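Local coordinates for ABC transporter substrate binding protein (Ribose) (Agrobacterium vitis, PDB 4WUT), which is a solute-binding protein of an ABC transporter that probably delivers sugars to it, with beta-D-fucopyranose bound here in its pocket, at residues Thr203-Leu206 / Asp211-Gly214; Ala229-Gly234 / Asp256-Ala261; Ala143-Val148 / Asp175-Asn180. All coordinates share one frame; numbering follows the deposited sequence. Where two conformers were deposited one is given.

Contact 1: Thr203-Leu206 / Asp211-Gly214; sequences TDVL and DLKG. With CA (calcium ion), chain F.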
ATOM      1  N   THR A 203      -0.897  18.965  -9.846  1.00  7.70           N
ATOM      2  CA  THR A 203      -1.154  20.298 -10.349  1.00  8.99           C
ATOM      3  C   THR A 203      -0.436  20.517 -11.692  1.00  7.95           C
ATOM      4  O   THR A 203      -1.003  21.017 -12.662  1.00  9.81           O
ATOM      5  CB  THR A 203      -0.704  21.334  -9.321  1.00 12.61           C
ATOM      6  OG1 THR A 203      -1.544  21.230  -8.159  1.00 11.56           O
ATOM      7  CG2 THR A 203      -0.803  22.759  -9.889  1.00 11.20           C
ATOM      8  N   ASP A 204       0.787  20.019 -11.764  1.00  7.84           N
ATOM      9  CA  ASP A 204       1.600  20.173 -12.934  1.00  8.56           C
ATOM     10  C   ASP A 204       1.107  19.323 -14.109  1.00  7.96           C
ATOM     11  O   ASP A 204       1.101  19.807 -15.223  1.00  9.86           O
ATOM     12  CB  ASP A 204       3.062  19.899 -12.582  1.00  8.17           C
ATOM     13  CG  ASP A 204       3.656  20.983 -11.660  1.00 11.37           C
ATOM     14  OD1 ASP A 204       3.082  22.093 -11.548  1.00 10.94           O
ATOM     15  OD2 ASP A 204       4.707  20.717 -11.046  1.00 10.88           O
ATOM     16  N   VAL A 205       0.689  18.090 -13.844  0.74  8.69           N
ATOM     17  CA  VAL A 205       0.151  17.228 -14.891  0.74  8.83           C
ATOM     18  C   VAL A 205      -1.146  17.781 -15.465  0.74  8.79           C
ATOM     19  O   VAL A 205      -1.369  17.715 -16.669  0.74  9.44           O
ATOM     20  CB  VAL A 205      -0.003  15.794 -14.406  0.74  9.17           C
ATOM     21  CG1 VAL A 205      -0.586  14.930 -15.522  0.74 20.42           C
ATOM     22  CG2 VAL A 205       1.299  15.242 -13.998  0.74 21.48           C
ATOM     23  N   LEU A 206      -1.972  18.358 -14.614  1.00  8.96           N
ATOM     24  CA  LEU A 206      -3.209  18.969 -15.049  1.00  8.24           C
ATOM     25  C   LEU A 206      -2.937  20.191 -15.923  1.00  9.02           C
ATOM     26  O   LEU A 206      -3.613  20.399 -16.950  1.00 10.82           O
ATOM     27  CB  LEU A 206      -4.114  19.354 -13.873  1.00  9.31           C
ATOM     28  CG  LEU A 206      -4.676  18.201 -13.037  1.00 10.07           C
ATOM     29  CD1 LEU A 206      -5.315  18.727 -11.768  1.00 14.19           C
ATOM     30  CD2 LEU A 206      -5.653  17.301 -13.809  1.00 12.25           C
ATOM     31  N   ASP A 211      -6.289  18.262 -21.988  1.00 13.10           N
ATOM     32  CA  ASP A 211      -7.150  17.212 -22.535  1.00 14.43           C
ATOM     33  C   ASP A 211      -7.171  15.937 -21.685  1.00 13.03           C
ATOM     34  O   ASP A 211      -7.766  14.952 -22.093  1.00 15.65           O
ATOM     35  CB  ASP A 211      -6.707  16.851 -23.965  1.00 17.01           C
ATOM     36  CG  ASP A 211      -5.218  16.470 -24.059  1.00 22.09           C
ATOM     37  OD1 ASP A 211      -4.425  16.763 -23.136  1.00 18.59           O
ATOM     38  OD2 ASP A 211      -4.834  15.909 -25.108  1.00 27.04           O
ATOM     39  N   LEU A 212      -6.557  15.951 -20.513  1.00 11.62           N
ATOM     40  CA  LEU A 212      -6.503  14.756 -19.684  1.00 10.29           C
ATOM     41  C   LEU A 212      -7.900  14.258 -19.359  1.00 10.50           C
ATOM     42  O   LEU A 212      -8.776  15.040 -18.967  1.00 13.60           O
ATOM     43  CB  LEU A 212      -5.732  15.055 -18.382  1.00  9.32           C
ATOM     44  CG  LEU A 212      -5.171  13.848 -17.644  1.00 11.91           C
ATOM     45  CD1 LEU A 212      -4.044  13.234 -18.433  1.00 13.15           C
ATOM     46  CD2 LEU A 212      -4.693  14.231 -16.266  1.00 12.14           C
ATOM     47  N   LYS A 213      -8.138  12.969 -19.587  1.00 10.75           N
ATOM     48  CA  LYS A 213      -9.449  12.403 -19.332  1.00 10.94           C
ATOM     49  C   LYS A 213      -9.563  11.704 -17.989  1.00 10.49           C
ATOM     50  O   LYS A 213     -10.664  11.593 -17.455  1.00 12.98           O
ATOM     51  CB  LYS A 213      -9.854  11.432 -20.444  1.00 12.41           C
ATOM     52  CG  LYS A 213     -10.116  12.109 -21.772  1.00 18.59           C
ATOM     53  CD  LYS A 213     -10.501  11.122 -22.862  1.00 24.12           C
ATOM     54  CE  LYS A 213     -11.784  11.505 -23.531  1.00 35.32           C
ATOM     55  NZ  LYS A 213     -11.733  12.866 -24.124  1.00 37.76           N
ATOM     56  N   GLY A 214      -8.436  11.248 -17.440  1.00 11.25           N
ATOM     57  CA  GLY A 214      -8.453  10.509 -16.192  1.00 10.48           C
ATOM     58  C   GLY A 214      -7.092  10.484 -15.530  1.00 10.12           C
ATOM     59  O   GLY A 214      -6.089  10.827 -16.152  1.00  9.01           O
TER
HETATM   60 CA    CA F 405       4.699  22.957  -9.983  1.00 10.59          CA
HETATM   61  O   HOH W   1       2.711  24.363  -9.645  1.00 15.03           O
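L212 packs on L206 in a small buried apolar contact, where the end of helix 195-208 is followed by the loop leading into strand 214-217. Helix and strand belong to a beta-alpha-beta crossover. The chain leaves edge strand 184-190, passes along the helix and enters strand 214-217, with strand 153-158 lying between the two in the sheet. L212 is the last apolar side chain before strand 214-217 begins, and it points back at the helix. The methyl CD2 of L206 meets CD2 of L212 at 4.0 Å. The two side chains cross at about a right angle, and CD2 to CD2 is their nearest approach. L212 reaches the helix because its CG is anti to the backbone N (chi1 -160°). V205 also comes near, with CG1 4.2 Å from CD2 of L212, but V205 has two conformers and this touch is doubtful. No hydrogen bond joins the two segments.

D204 takes no part in this packing and binds a calcium ion. Its carboxylate is bidentate: OD1 is 2.4 Å and OD2 is 2.5 Å from the calcium. A water ligand and OD1 of N200, one helical turn earlier, are further ligands.

The neighbours complete the apolar layer. L206 and L212 both touch L239, just before strand 240-244, and L206 also lies on A233, near the end of helix 220-232. L212 rests on A155 of strand 153-158, so the contact lies between helix 195-208 and the sheet.

Contact 2: Ala229-Gly234 / Asp256-Ala261; sequences AIKQAG and DGTLEA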
ATOM      1  N   ALA A 229      -5.237  18.524  -5.435  1.00  8.96           N
ATOM      2  CA  ALA A 229      -4.833  19.243  -6.645  1.00  9.96           C
ATOM      3  C   ALA A 229      -5.980  19.442  -7.620  1.00  9.04           C
ATOM      4  O   ALA A 229      -6.139  20.521  -8.188  1.00 11.74           O
ATOM      5  CB  ALA A 229      -3.675  18.527  -7.343  1.00 10.74           C
ATOM      6  N   ILE A 230      -6.759  18.380  -7.841  1.00 10.49           N
ATOM      7  CA  ILE A 230      -7.896  18.461  -8.743  1.00 10.68           C
ATOM      8  C   ILE A 230      -8.903  19.515  -8.263  1.00 11.92           C
ATOM      9  O   ILE A 230      -9.395  20.343  -9.032  1.00 11.45           O
ATOM     10  CB  ILE A 230      -8.575  17.089  -8.833  1.00 10.20           C
ATOM     11  CG1 ILE A 230      -7.668  16.089  -9.559  1.00 11.80           C
ATOM     12  CG2 ILE A 230      -9.903  17.188  -9.525  1.00 11.51           C
ATOM     13  CD1 ILE A 230      -8.113  14.675  -9.423  1.00 11.97           C
ATOM     14  N   LYS A 231      -9.185  19.492  -6.970  1.00 10.93           N
ATOM     15  CA  LYS A 231     -10.133  20.425  -6.391  1.00 15.40           C
ATOM     16  C   LYS A 231      -9.614  21.837  -6.550  1.00 13.49           C
ATOM     17  O   LYS A 231     -10.339  22.739  -6.965  1.00 15.93           O
ATOM     18  CB  LYS A 231     -10.343  20.103  -4.922  1.00 20.77           C
ATOM     19  CG  LYS A 231     -11.262  18.939  -4.681  1.00 24.70           C
ATOM     20  CD  LYS A 231     -11.621  18.816  -3.212  1.00 31.94           C
ATOM     21  CE  LYS A 231     -12.276  20.065  -2.704  1.00 35.39           C
ATOM     22  NZ  LYS A 231     -13.407  20.504  -3.575  1.00 42.15           N
ATOM     23  N   GLN A 232      -8.342  22.033  -6.204  1.00 14.58           N
ATOM     24  CA  GLN A 232      -7.741  23.368  -6.273  1.00 15.84           C
ATOM     25  C   GLN A 232      -7.679  23.927  -7.704  1.00 11.83           C
ATOM     26  O   GLN A 232      -7.750  25.147  -7.911  1.00 16.53           O
ATOM     27  CB  GLN A 232      -6.347  23.323  -5.661  1.00 18.91           C
ATOM     28  CG  GLN A 232      -6.394  23.209  -4.142  1.00 29.70           C
ATOM     29  CD  GLN A 232      -5.021  23.141  -3.469  1.00 34.73           C
ATOM     30  OE1 GLN A 232      -3.997  23.572  -4.025  1.00 32.94           O
ATOM     31  NE2 GLN A 232      -5.002  22.598  -2.256  1.00 33.72           N
ATOM     32  N   ALA A 233      -7.552  23.056  -8.685  1.00 13.94           N
ATOM     33  CA  ALA A 233      -7.537  23.441 -10.085  1.00 16.54           C
ATOM     34  C   ALA A 233      -8.927  23.759 -10.652  1.00 15.54           C
ATOM     35  O   ALA A 233      -9.035  24.205 -11.795  1.00 19.84           O
ATOM     36  CB  ALA A 233      -6.893  22.329 -10.902  1.00 18.18           C
ATOM     37  N   GLY A 234      -9.973  23.505  -9.865  1.00 14.03           N
ATOM     38  CA  GLY A 234     -11.341  23.683 -10.306  1.00 19.34           C
ATOM     39  C   GLY A 234     -11.795  22.586 -11.251  1.00 16.64           C
ATOM     40  O   GLY A 234     -12.741  22.789 -12.020  1.00 18.78           O
ATOM     41  N   ASP A 256     -17.841  13.285  -2.402  1.00 18.85           N
ATOM     42  CA  ASP A 256     -18.066  14.587  -3.028  1.00 17.26           C
ATOM     43  C   ASP A 256     -17.829  14.589  -4.536  1.00 19.38           C
ATOM     44  O   ASP A 256     -17.984  15.626  -5.196  1.00 22.49           O
ATOM     45  CB  ASP A 256     -17.308  15.720  -2.309  1.00 23.63           C
ATOM     46  CG  ASP A 256     -15.822  15.745  -2.593  1.00 23.24           C
ATOM     47  OD1 ASP A 256     -15.347  15.061  -3.530  1.00 20.44           O
ATOM     48  OD2 ASP A 256     -15.114  16.492  -1.873  1.00 26.14           O
ATOM     49  N   GLY A 257     -17.503  13.419  -5.084  1.00 17.88           N
ATOM     50  CA  GLY A 257     -17.363  13.254  -6.524  1.00 17.36           C
ATOM     51  C   GLY A 257     -16.009  13.605  -7.119  1.00 17.35           C
ATOM     52  O   GLY A 257     -15.820  13.544  -8.334  1.00 23.19           O
ATOM     53  N   THR A 258     -15.053  13.964  -6.277  1.00 15.73           N
ATOM     54  CA  THR A 258     -13.707  14.241  -6.766  1.00 16.79           C
ATOM     55  C   THR A 258     -13.043  12.976  -7.310  1.00 18.70           C
ATOM     56  O   THR A 258     -12.401  12.993  -8.364  1.00 17.03           O
ATOM     57  CB  THR A 258     -12.841  14.847  -5.651  1.00 16.89           C
ATOM     58  OG1 THR A 258     -13.480  16.032  -5.176  1.00 19.91           O
ATOM     59  CG2 THR A 258     -11.451  15.207  -6.162  1.00 16.99           C
ATOM     60  N   LEU A 259     -13.177  11.886  -6.566  1.00 14.31           N
ATOM     61  CA  LEU A 259     -12.718  10.574  -7.007  1.00 14.59           C
ATOM     62  C   LEU A 259     -13.917   9.688  -7.329  1.00 17.02           C
ATOM     63  O   LEU A 259     -14.860   9.597  -6.546  1.00 19.54           O
ATOM     64  CB  LEU A 259     -11.871   9.903  -5.922  1.00 16.16           C
ATOM     65  CG  LEU A 259     -10.361  10.177  -5.921  1.00 17.59           C
ATOM     66  CD1 LEU A 259     -10.020  11.659  -5.826  1.00 16.59           C
ATOM     67  CD2 LEU A 259      -9.755   9.409  -4.769  1.00 22.49           C
ATOM     68  N   GLU A 260     -13.857   9.022  -8.474  1.00 14.67           N
ATOM     69  CA  GLU A 260     -14.877   8.063  -8.884  1.00 12.50           C
ATOM     70  C   GLU A 260     -14.812   6.775  -8.068  1.00 14.06           C
ATOM     71  O   GLU A 260     -15.836   6.165  -7.774  1.00 16.42           O
ATOM     72  CB  GLU A 260     -14.676   7.745 -10.363  1.00 15.42           C
ATOM     73  CG  GLU A 260     -15.638   6.736 -10.899  1.00 21.75           C
ATOM     74  CD  GLU A 260     -17.058   7.279 -11.008  1.00 26.50           C
ATOM     75  OE1 GLU A 260     -17.251   8.510 -11.116  1.00 25.97           O
ATOM     76  OE2 GLU A 260     -17.992   6.460 -10.987  1.00 35.18           O
ATOM     77  N   ALA A 261     -13.610   6.351  -7.707  1.00 12.99           N
ATOM     78  CA  ALA A 261     -13.433   5.128  -6.925  1.00 12.87           C
ATOM     79  C   ALA A 261     -12.124   5.186  -6.185  1.00 14.50           C
ATOM     80  O   ALA A 261     -11.208   5.927  -6.572  1.00 12.71           O
ATOM     81  CB  ALA A 261     -13.476   3.897  -7.819  1.00 16.07           C
TER
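I230 and K231 meet T258 and D256 where the C-terminal turn of helix 220-232 lies beside the turn after helix 248-255. Both helices end in a Schellman motif, with G234 and G257 at positive phi. The second turn also holds an Asx turn, D256 to T258. This half of the protein has the alternating strand and helix order of a periplasmic binding protein lobe. The two segments are joined by side-chain packing alone, without a hydrogen bond.

The first contact residue is I230, whose side chain points at the other segment. Its CG2 lies 4.2 Å from CG2 of T258, and the two side chains slide past each other in opposite directions. I230 also rests on A241 of strand 240-244, on the sheet side of the helix. K231 follows. Its aliphatic part crosses the T258 side chain at about a right angle, with CG 3.7 Å from OG1 of T258. K231 comes nearest D256 with CD, 4.4 Å from OD2. The chain then bends at chi3 (58°) and chi4, and NZ stays 4.7 Å from OD2 of D256. Any attraction is through space and probably modest. F253 of helix 248-255 touches both K231 and T258. G234 then closes the helix, its N bonding to O of K231 at 3.0 Å.

On the other segment, D256 holds T258 in place through a single oxygen. OD1 takes the backbone N of T258 at 3.0 Å, nearly in line with its C-O bond. The same OD1 accepts from OG1 of T258 at 2.7 Å, 34° out of the carboxylate plane.

Contact 3: Ala143-Val148 / Asp175-Asn180; sequences AMIQKV and DYIKAN. With CA (calcium ion), chain G.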
ATOM      1  N   ALA A 143     -12.010   0.015 -13.906  1.00 14.01           N
ATOM      2  CA  ALA A 143     -12.860   1.119 -13.447  1.00 14.22           C
ATOM      3  C   ALA A 143     -12.603   2.380 -14.259  1.00 13.92           C
ATOM      4  O   ALA A 143     -13.526   3.123 -14.596  1.00 14.54           O
ATOM      5  CB  ALA A 143     -12.621   1.406 -11.964  1.00 13.85           C
HETATM    6  N   MSE A 144     -11.334   2.639 -14.541  1.00 13.12           N
HETATM    7  CA  MSE A 144     -10.960   3.790 -15.338  1.00 12.99           C
HETATM    8  C   MSE A 144     -11.565   3.723 -16.734  1.00 13.74           C
HETATM    9  O   MSE A 144     -12.234   4.652 -17.168  1.00 14.24           O
HETATM   10  CB  MSE A 144      -9.428   3.880 -15.430  1.00 12.23           C
HETATM   11  CG  MSE A 144      -8.947   5.073 -16.202  1.00 12.26           C
HETATM   12 SE   MSE A 144      -9.226   6.766 -15.251  1.00 22.30          SE
HETATM   13  CE  MSE A 144      -7.746   6.614 -13.999  1.00 12.83           C
ATOM     14  N   ILE A 145     -11.346   2.604 -17.421  1.00 14.00           N
ATOM     15  CA  ILE A 145     -11.867   2.444 -18.783  1.00 14.88           C
ATOM     16  C   ILE A 145     -13.391   2.536 -18.843  1.00 15.79           C
ATOM     17  O   ILE A 145     -13.941   3.152 -19.758  1.00 16.44           O
ATOM     18  CB  ILE A 145     -11.323   1.137 -19.405  1.00 15.21           C
ATOM     19  CG1 ILE A 145      -9.841   1.340 -19.732  1.00 14.67           C
ATOM     20  CG2 ILE A 145     -12.099   0.765 -20.639  1.00 16.39           C
ATOM     21  CD1 ILE A 145      -9.111   0.056 -20.038  1.00 17.77           C
ATOM     22  N   GLN A 146     -14.079   1.957 -17.873  1.00 15.98           N
ATOM     23  CA  GLN A 146     -15.525   1.965 -17.920  1.00 17.07           C
ATOM     24  C   GLN A 146     -16.084   3.372 -17.834  1.00 17.26           C
ATOM     25  O   GLN A 146     -17.145   3.651 -18.377  1.00 18.30           O
ATOM     26  CB  GLN A 146     -16.065   1.027 -16.845  1.00 18.16           C
ATOM     27  CG  GLN A 146     -15.713  -0.431 -17.179  1.00 20.61           C
ATOM     28  CD  GLN A 146     -16.217  -0.839 -18.554  1.00 22.31           C
ATOM     29  OE1 GLN A 146     -15.468  -1.317 -19.408  1.00 30.21           O
ATOM     30  NE2 GLN A 146     -17.468  -0.592 -18.771  1.00 22.14           N
ATOM     31  N   LYS A 147     -15.344   4.299 -17.221  1.00 16.42           N
ATOM     32  CA  LYS A 147     -15.838   5.648 -17.103  1.00 16.80           C
ATOM     33  C   LYS A 147     -15.271   6.550 -18.192  1.00 16.73           C
ATOM     34  O   LYS A 147     -15.991   7.414 -18.718  1.00 23.46           O
ATOM     35  CB  LYS A 147     -15.556   6.210 -15.701  1.00 17.65           C
ATOM     36  CG  LYS A 147     -16.011   7.617 -15.489  1.00 28.27           C
ATOM     37  CD  LYS A 147     -17.509   7.737 -15.335  1.00 33.53           C
ATOM     38  CE  LYS A 147     -17.930   9.205 -15.412  1.00 40.03           C
ATOM     39  NZ  LYS A 147     -17.505   9.836 -16.713  1.00 44.58           N
ATOM     40  N   VAL A 148     -14.026   6.311 -18.586  1.00 15.95           N
ATOM     41  CA  VAL A 148     -13.325   7.167 -19.533  1.00 15.98           C
ATOM     42  C   VAL A 148     -13.520   6.743 -20.979  1.00 18.13           C
ATOM     43  O   VAL A 148     -13.492   7.578 -21.889  1.00 19.76           O
ATOM     44  CB  VAL A 148     -11.820   7.169 -19.225  1.00 18.48           C
ATOM     45  CG1 VAL A 148     -11.011   7.665 -20.420  1.00 29.44           C
ATOM     46  CG2 VAL A 148     -11.548   7.999 -17.963  1.00 21.01           C
ATOM     47  N   ASP A 175      -0.425  -2.407 -17.585  1.00 14.46           N
ATOM     48  CA  ASP A 175      -0.533  -3.480 -18.565  1.00 16.86           C
ATOM     49  C   ASP A 175      -1.976  -3.651 -19.013  1.00 15.48           C
ATOM     50  O   ASP A 175      -2.250  -3.940 -20.194  1.00 15.02           O
ATOM     51  CB  ASP A 175      -0.015  -4.800 -17.985  1.00 17.28           C
ATOM     52  CG  ASP A 175       1.493  -4.799 -17.763  1.00 25.43           C
ATOM     53  OD1 ASP A 175       2.175  -3.857 -18.207  1.00 27.49           O
ATOM     54  OD2 ASP A 175       1.989  -5.759 -17.139  1.00 30.41           O
ATOM     55  N   TYR A 176      -2.904  -3.484 -18.073  1.00 13.82           N
ATOM     56  CA  TYR A 176      -4.336  -3.635 -18.403  1.00 14.96           C
ATOM     57  C   TYR A 176      -4.790  -2.515 -19.320  1.00 14.76           C
ATOM     58  O   TYR A 176      -5.497  -2.748 -20.285  1.00 15.55           O
ATOM     59  CB  TYR A 176      -5.222  -3.688 -17.142  1.00 15.29           C
ATOM     60  CG  TYR A 176      -6.669  -4.064 -17.443  1.00 13.36           C
ATOM     61  CD1 TYR A 176      -7.574  -3.106 -17.858  1.00 12.24           C
ATOM     62  CD2 TYR A 176      -7.104  -5.368 -17.304  1.00 13.48           C
ATOM     63  CE1 TYR A 176      -8.883  -3.451 -18.165  1.00 14.07           C
ATOM     64  CE2 TYR A 176      -8.387  -5.725 -17.607  1.00 16.78           C
ATOM     65  CZ  TYR A 176      -9.274  -4.761 -18.016  1.00 17.12           C
ATOM     66  OH  TYR A 176     -10.563  -5.129 -18.290  1.00 22.80           O
ATOM     67  N   ILE A 177      -4.390  -1.286 -19.008  1.00 14.15           N
ATOM     68  CA  ILE A 177      -4.695  -0.155 -19.883  1.00 10.39           C
ATOM     69  C   ILE A 177      -4.184  -0.397 -21.309  1.00 12.97           C
ATOM     70  O   ILE A 177      -4.906  -0.186 -22.272  1.00 13.20           O
ATOM     71  CB  ILE A 177      -4.105   1.163 -19.329  1.00 12.07           C
ATOM     72  CG1 ILE A 177      -4.808   1.569 -18.015  1.00 12.75           C
ATOM     73  CG2 ILE A 177      -4.175   2.264 -20.386  1.00 12.68           C
ATOM     74  CD1 ILE A 177      -6.253   1.986 -18.144  1.00 11.84           C
ATOM     75  N   LYS A 178      -2.936  -0.837 -21.434  1.00 14.07           N
ATOM     76  CA  LYS A 178      -2.368  -1.167 -22.731  1.00 14.04           C
ATOM     77  C   LYS A 178      -3.145  -2.281 -23.454  1.00 15.12           C
ATOM     78  O   LYS A 178      -3.414  -2.157 -24.625  1.00 17.33           O
ATOM     79  CB  LYS A 178      -0.885  -1.527 -22.621  1.00 19.62           C
ATOM     80  CG  LYS A 178      -0.302  -1.899 -23.964  1.00 25.30           C
ATOM     81  CD  LYS A 178       1.227  -1.806 -24.001  1.00 35.99           C
ATOM     82  CE  LYS A 178       1.736  -1.918 -25.434  1.00 35.50           C
ATOM     83  NZ  LYS A 178       3.201  -1.626 -25.550  1.00 43.49           N
ATOM     84  N   ALA A 179      -3.518  -3.348 -22.759  1.00 15.93           N
ATOM     85  CA  ALA A 179      -4.139  -4.479 -23.441  1.00 17.40           C
ATOM     86  C   ALA A 179      -5.598  -4.221 -23.802  1.00 20.01           C
ATOM     87  O   ALA A 179      -6.122  -4.855 -24.719  1.00 22.77           O
ATOM     88  CB  ALA A 179      -4.036  -5.726 -22.585  1.00 25.62           C
ATOM     89  N   ASN A 180      -6.243  -3.297 -23.096  1.00 14.88           N
ATOM     90  CA  ASN A 180      -7.689  -3.150 -23.190  1.00 13.73           C
ATOM     91  C   ASN A 180      -8.174  -1.804 -23.667  1.00 13.23           C
ATOM     92  O   ASN A 180      -9.357  -1.511 -23.604  1.00 16.47           O
ATOM     93  CB  ASN A 180      -8.350  -3.530 -21.866  1.00 16.37           C
ATOM     94  CG  ASN A 180      -8.123  -4.971 -21.532  1.00 17.08           C
ATOM     95  OD1 ASN A 180      -8.755  -5.851 -22.126  1.00 20.38           O
ATOM     96  ND2 ASN A 180      -7.185  -5.244 -20.646  1.00 16.44           N
TER
HETATM   97 CA    CA G 406      -3.705  -1.321 -26.784  1.00 20.86          CA
HETATM   98  O   HOH W   2      -2.753  -3.495 -27.286  1.00 26.84           O
HETATM   99  O   HOH W   3      -1.828  -1.261 -28.161  1.00 34.04           O
HETATM  100  O   HOH W   4      -2.458   0.603 -26.170  1.00 21.39           O
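This is a helix-helix contact between neighbours on one face of the sheet, helices 133-148 and 164-180, with I145 packed against Y176, I177 and N180. The two helices flank strand 153-158 in the chain order of the alternating alpha/beta lobe. The short axis segments come within 10.9 Å and their directions differ by 44°.

I145 makes the contact almost alone, and mainly through its end methyl CD1. With chi1 -73°, CG1 lies anti to the carbonyl carbon and the long branch reaches across to the second helix. CD1 meets CD1 of I177 at 3.9 Å, where the two isoleucines slide past each other in opposite directions. It also comes to the edge of the Y176 ring, near the ring plane, 4.0 Å from CE1. CD1 also lies 3.9 Å from the backbone O of N180 and 4.1 Å from its CB. One methyl thus meets an aliphatic tip, an aromatic edge and a carbonyl oxygen.

N180 does not turn its amide to I145. ND2 donates to O of Y176, one turn back, at 3.0 Å with an N-H...O angle of 150°. The same nitrogen sits 3.1 Å above the plane of the Y176 ring, over its centre. The amide therefore covers one ring face while I145 meets the edge.

Close by, K178 binds a calcium ion through its backbone O at 2.3 Å. Three waters and the carbonyl O of S181 are also ligands.

Around the contact, I145 also touches L183 in the loop before strand 184-190. Y176 and I177 lie on A141 of helix 133-148. M144, a selenomethionine, and V148 pack on V240 of strand 240-244, which places helix 133-148 against the sheet.

How the contacts relate
The three contacts lie in the same lobe and share its part of the sheet. Along the chain contact 3 comes first, then contact 1, then contact 2, and each closes before the next opens. Contacts 1 and 2 are adjacent, with centres about 12 Å apart, and helices 195-208 and 220-232 touch between them. Contact 3 has its centre about 17 Å from contact 1 and about 20 Å from contact 2. Its helices pack on the opposite sheet face: helix 133-148 covers V240 and I242, while I230 of contact 2 lies on A241. Together the contacts join helices on both faces to one sheet, with one calcium ion at contact 1 and another at contact 3.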